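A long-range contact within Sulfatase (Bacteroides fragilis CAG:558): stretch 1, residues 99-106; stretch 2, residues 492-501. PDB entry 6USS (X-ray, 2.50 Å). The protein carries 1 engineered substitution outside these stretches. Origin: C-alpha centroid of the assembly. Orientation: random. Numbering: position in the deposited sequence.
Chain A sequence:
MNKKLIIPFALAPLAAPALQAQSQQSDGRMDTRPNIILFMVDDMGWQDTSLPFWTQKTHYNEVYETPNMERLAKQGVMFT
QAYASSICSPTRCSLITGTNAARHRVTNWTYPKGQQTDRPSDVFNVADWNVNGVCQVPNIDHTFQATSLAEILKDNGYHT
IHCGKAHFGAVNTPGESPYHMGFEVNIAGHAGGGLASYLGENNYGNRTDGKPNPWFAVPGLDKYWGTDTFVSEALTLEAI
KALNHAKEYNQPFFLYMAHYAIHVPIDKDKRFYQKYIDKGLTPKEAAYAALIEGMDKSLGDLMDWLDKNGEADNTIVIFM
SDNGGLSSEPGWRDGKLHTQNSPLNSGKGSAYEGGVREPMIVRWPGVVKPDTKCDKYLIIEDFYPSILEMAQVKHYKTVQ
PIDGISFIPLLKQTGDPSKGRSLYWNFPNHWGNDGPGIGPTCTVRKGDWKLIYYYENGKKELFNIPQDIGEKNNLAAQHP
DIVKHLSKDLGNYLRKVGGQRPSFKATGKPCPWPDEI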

# COMPACT_ATOMS: atom_id res chain seq x y z
N THR A 99 14.23 -15.06 7.35
CA THR A 99 14.09 -16.38 7.94
C THR A 99 14.71 -17.40 7.00
O THR A 99 14.59 -17.27 5.78
CB THR A 99 12.59 -16.67 8.18
OG1 THR A 99 12.15 -16.04 9.39
CG2 THR A 99 12.30 -18.13 8.26
N ASN A 100 15.42 -18.38 7.56
CA ASN A 100 15.87 -19.52 6.76
C ASN A 100 14.67 -20.34 6.28
O ASN A 100 13.66 -20.47 6.98
CB ASN A 100 16.82 -20.40 7.57
CG ASN A 100 17.26 -21.66 6.80
OD1 ASN A 100 16.71 -22.74 7.01
ND2 ASN A 100 18.23 -21.51 5.91
N ALA A 101 14.79 -20.92 5.08
CA ALA A 101 13.64 -21.59 4.47
C ALA A 101 13.10 -22.73 5.34
O ALA A 101 11.89 -22.97 5.37
CB ALA A 101 14.02 -22.10 3.07
N ALA A 102 13.98 -23.43 6.05
CA ALA A 102 13.52 -24.54 6.87
C ALA A 102 12.51 -24.07 7.90
O ALA A 102 11.53 -24.76 8.18
CB ALA A 102 14.70 -25.24 7.55
N ARG A 103 12.70 -22.85 8.42
CA ARG A 103 11.80 -22.32 9.43
C ARG A 103 10.50 -21.81 8.83
O ARG A 103 9.42 -22.03 9.41
CB ARG A 103 12.50 -21.21 10.22
CG ARG A 103 11.63 -20.59 11.28
CD ARG A 103 12.16 -19.24 11.72
NE ARG A 103 13.54 -19.30 12.19
CZ ARG A 103 13.90 -19.79 13.37
NH1 ARG A 103 12.97 -20.29 14.18
NH2 ARG A 103 15.17 -19.80 13.73
N HIS A 104 10.53 -21.10 7.70
CA HIS A 104 9.25 -20.56 7.25
C HIS A 104 8.43 -21.55 6.44
O HIS A 104 7.24 -21.30 6.21
CB HIS A 104 9.44 -19.24 6.48
CG HIS A 104 10.25 -19.35 5.22
ND1 HIS A 104 9.89 -20.16 4.16
CD2 HIS A 104 11.38 -18.71 4.85
CE1 HIS A 104 10.78 -20.02 3.19
NE2 HIS A 104 11.70 -19.15 3.58
N ARG A 105 9.01 -22.68 6.02
CA ARG A 105 8.29 -23.80 5.42
C ARG A 105 7.62 -23.48 4.09
O ARG A 105 6.81 -24.27 3.61
CB ARG A 105 7.23 -24.37 6.37
CG ARG A 105 7.80 -24.84 7.68
CD ARG A 105 6.72 -24.95 8.71
NE ARG A 105 7.08 -25.83 9.81
CZ ARG A 105 6.22 -26.24 10.74
NH1 ARG A 105 4.96 -25.84 10.68
NH2 ARG A 105 6.61 -27.04 11.72
N VAL A 106 7.93 -22.34 3.48
CA VAL A 106 7.54 -22.13 2.09
C VAL A 106 8.67 -22.68 1.24
O VAL A 106 9.48 -21.93 0.69
CB VAL A 106 7.28 -20.63 1.79
CG1 VAL A 106 6.45 -20.49 0.56
CG2 VAL A 106 6.60 -19.96 2.96
N ASN A 492 20.00 -31.23 14.23
CA ASN A 492 19.68 -30.36 15.35
C ASN A 492 19.02 -29.08 14.88
O ASN A 492 18.00 -28.66 15.42
CB ASN A 492 20.94 -30.04 16.14
CG ASN A 492 21.37 -31.18 17.02
OD1 ASN A 492 20.56 -32.03 17.40
ND2 ASN A 492 22.66 -31.22 17.33
N TYR A 493 19.59 -28.46 13.84
CA TYR A 493 19.06 -27.20 13.33
C TYR A 493 17.65 -27.36 12.77
O TYR A 493 16.76 -26.55 13.07
CB TYR A 493 20.00 -26.63 12.26
CG TYR A 493 19.51 -25.29 11.77
CD1 TYR A 493 19.83 -24.12 12.44
CD2 TYR A 493 18.67 -25.21 10.66
CE1 TYR A 493 19.37 -22.90 12.01
CE2 TYR A 493 18.20 -23.98 10.22
CZ TYR A 493 18.55 -22.83 10.90
OH TYR A 493 18.09 -21.61 10.46
N LEU A 494 17.43 -28.39 11.94
CA LEU A 494 16.10 -28.59 11.39
C LEU A 494 15.07 -28.71 12.50
O LEU A 494 14.03 -28.04 12.47
CB LEU A 494 16.08 -29.84 10.50
CG LEU A 494 17.04 -29.83 9.31
CD1 LEU A 494 16.94 -31.15 8.53
CD2 LEU A 494 16.80 -28.64 8.39
N ARG A 495 15.36 -29.54 13.50
CA ARG A 495 14.40 -29.70 14.59
C ARG A 495 14.27 -28.41 15.38
O ARG A 495 13.17 -28.03 15.79
CB ARG A 495 14.80 -30.86 15.50
CG ARG A 495 14.74 -32.22 14.83
CD ARG A 495 15.18 -33.33 15.78
NE ARG A 495 16.58 -33.21 16.19
CZ ARG A 495 17.60 -33.87 15.64
NH1 ARG A 495 17.39 -34.71 14.62
NH2 ARG A 495 18.84 -33.70 16.09
N LYS A 496 15.39 -27.69 15.57
CA LYS A 496 15.37 -26.47 16.36
C LYS A 496 14.43 -25.42 15.77
O LYS A 496 13.65 -24.80 16.51
CB LYS A 496 16.79 -25.89 16.48
CG LYS A 496 16.83 -24.54 17.21
CD LYS A 496 18.26 -24.03 17.46
CE LYS A 496 18.84 -23.38 16.21
NZ LYS A 496 20.33 -23.56 16.08
N VAL A 497 14.48 -25.20 14.46
CA VAL A 497 13.69 -24.13 13.85
C VAL A 497 12.31 -24.66 13.45
O VAL A 497 11.53 -23.95 12.80
CB VAL A 497 14.41 -23.52 12.63
CG1 VAL A 497 15.83 -23.07 13.01
CG2 VAL A 497 14.43 -24.52 11.47
N GLY A 498 12.00 -25.90 13.81
CA GLY A 498 10.73 -26.48 13.41
C GLY A 498 10.65 -26.87 11.95
O GLY A 498 9.55 -26.85 11.37
N GLY A 499 11.77 -27.22 11.34
CA GLY A 499 11.76 -27.67 9.96
C GLY A 499 10.98 -28.96 9.79
O GLY A 499 10.58 -29.63 10.74
N GLN A 500 10.76 -29.32 8.53
CA GLN A 500 9.87 -30.42 8.21
C GLN A 500 10.56 -31.45 7.33
O GLN A 500 11.68 -31.26 6.86
CB GLN A 500 8.61 -29.91 7.52
CG GLN A 500 7.79 -28.97 8.37
CD GLN A 500 6.56 -28.50 7.62
OE1 GLN A 500 6.67 -27.95 6.51
NE2 GLN A 500 5.38 -28.75 8.19
N ARG A 501 9.86 -32.55 7.11
CA ARG A 501 10.46 -33.69 6.46
C ARG A 501 9.35 -34.46 5.78
O ARG A 501 8.18 -34.36 6.19
CB ARG A 501 11.19 -34.58 7.49
CG ARG A 501 10.23 -35.26 8.45
CD ARG A 501 10.72 -35.37 9.90
NE ARG A 501 11.46 -36.59 10.15
CZ ARG A 501 11.51 -37.23 11.31
NH1 ARG A 501 10.85 -36.77 12.36
NH2 ARG A 501 12.24 -38.33 11.41
O HOH W 1 11.05 -26.99 6.64
O HOH W 2 8.80 -23.27 11.39

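Tyr 493 opens the contact from the helix of stretch 2. Its CA-to-CB bond points sideways, but with chi1 at t the ring's end reaches stretch 1, placing OH 3.4 Å from Asn 100 CB. Asn 100 OD1 lies near the plane of that ring, at its edge, and accepts from Ala 102 N at 3.0 Å, capping the short helix 101-104.

Leu 494 CD2, 4.1 Å from Ala 102 CB, and Val 497 CG2, 4.0 Å from the same CB, each make an apolar contact with that methyl. The other methyl of Val 497, CG1, lies over one face of the Arg 103 guanidinium, 3.4 Å from NH2. Water 2 links the backbones here, donating to Val 497 O (3.1 Å) and Arg 103 O (2.4 Å, short enough to suggest some error in the water position).

Gly 498, at positive phi (74°), presents its carbonyl near the plane of the Arg 105 guanidinium. Gly 498 O accepts from both Arg 105 NE (3.1 Å, 141°) and Arg 105 NH2 (3.0 Å, 145°), the only direct hydrogen bonding between the stretches.

Gly 499 CA approaches Ala 102 O at 3.4 Å in a CA-H...O contact. Water 1 also donates to Ala 102 O (2.8 Å) while accepting from Gln 500 N (3.0 Å). Gln 500 CD covers one face of the Arg 105 guanidinium, 3.5 Å from NE.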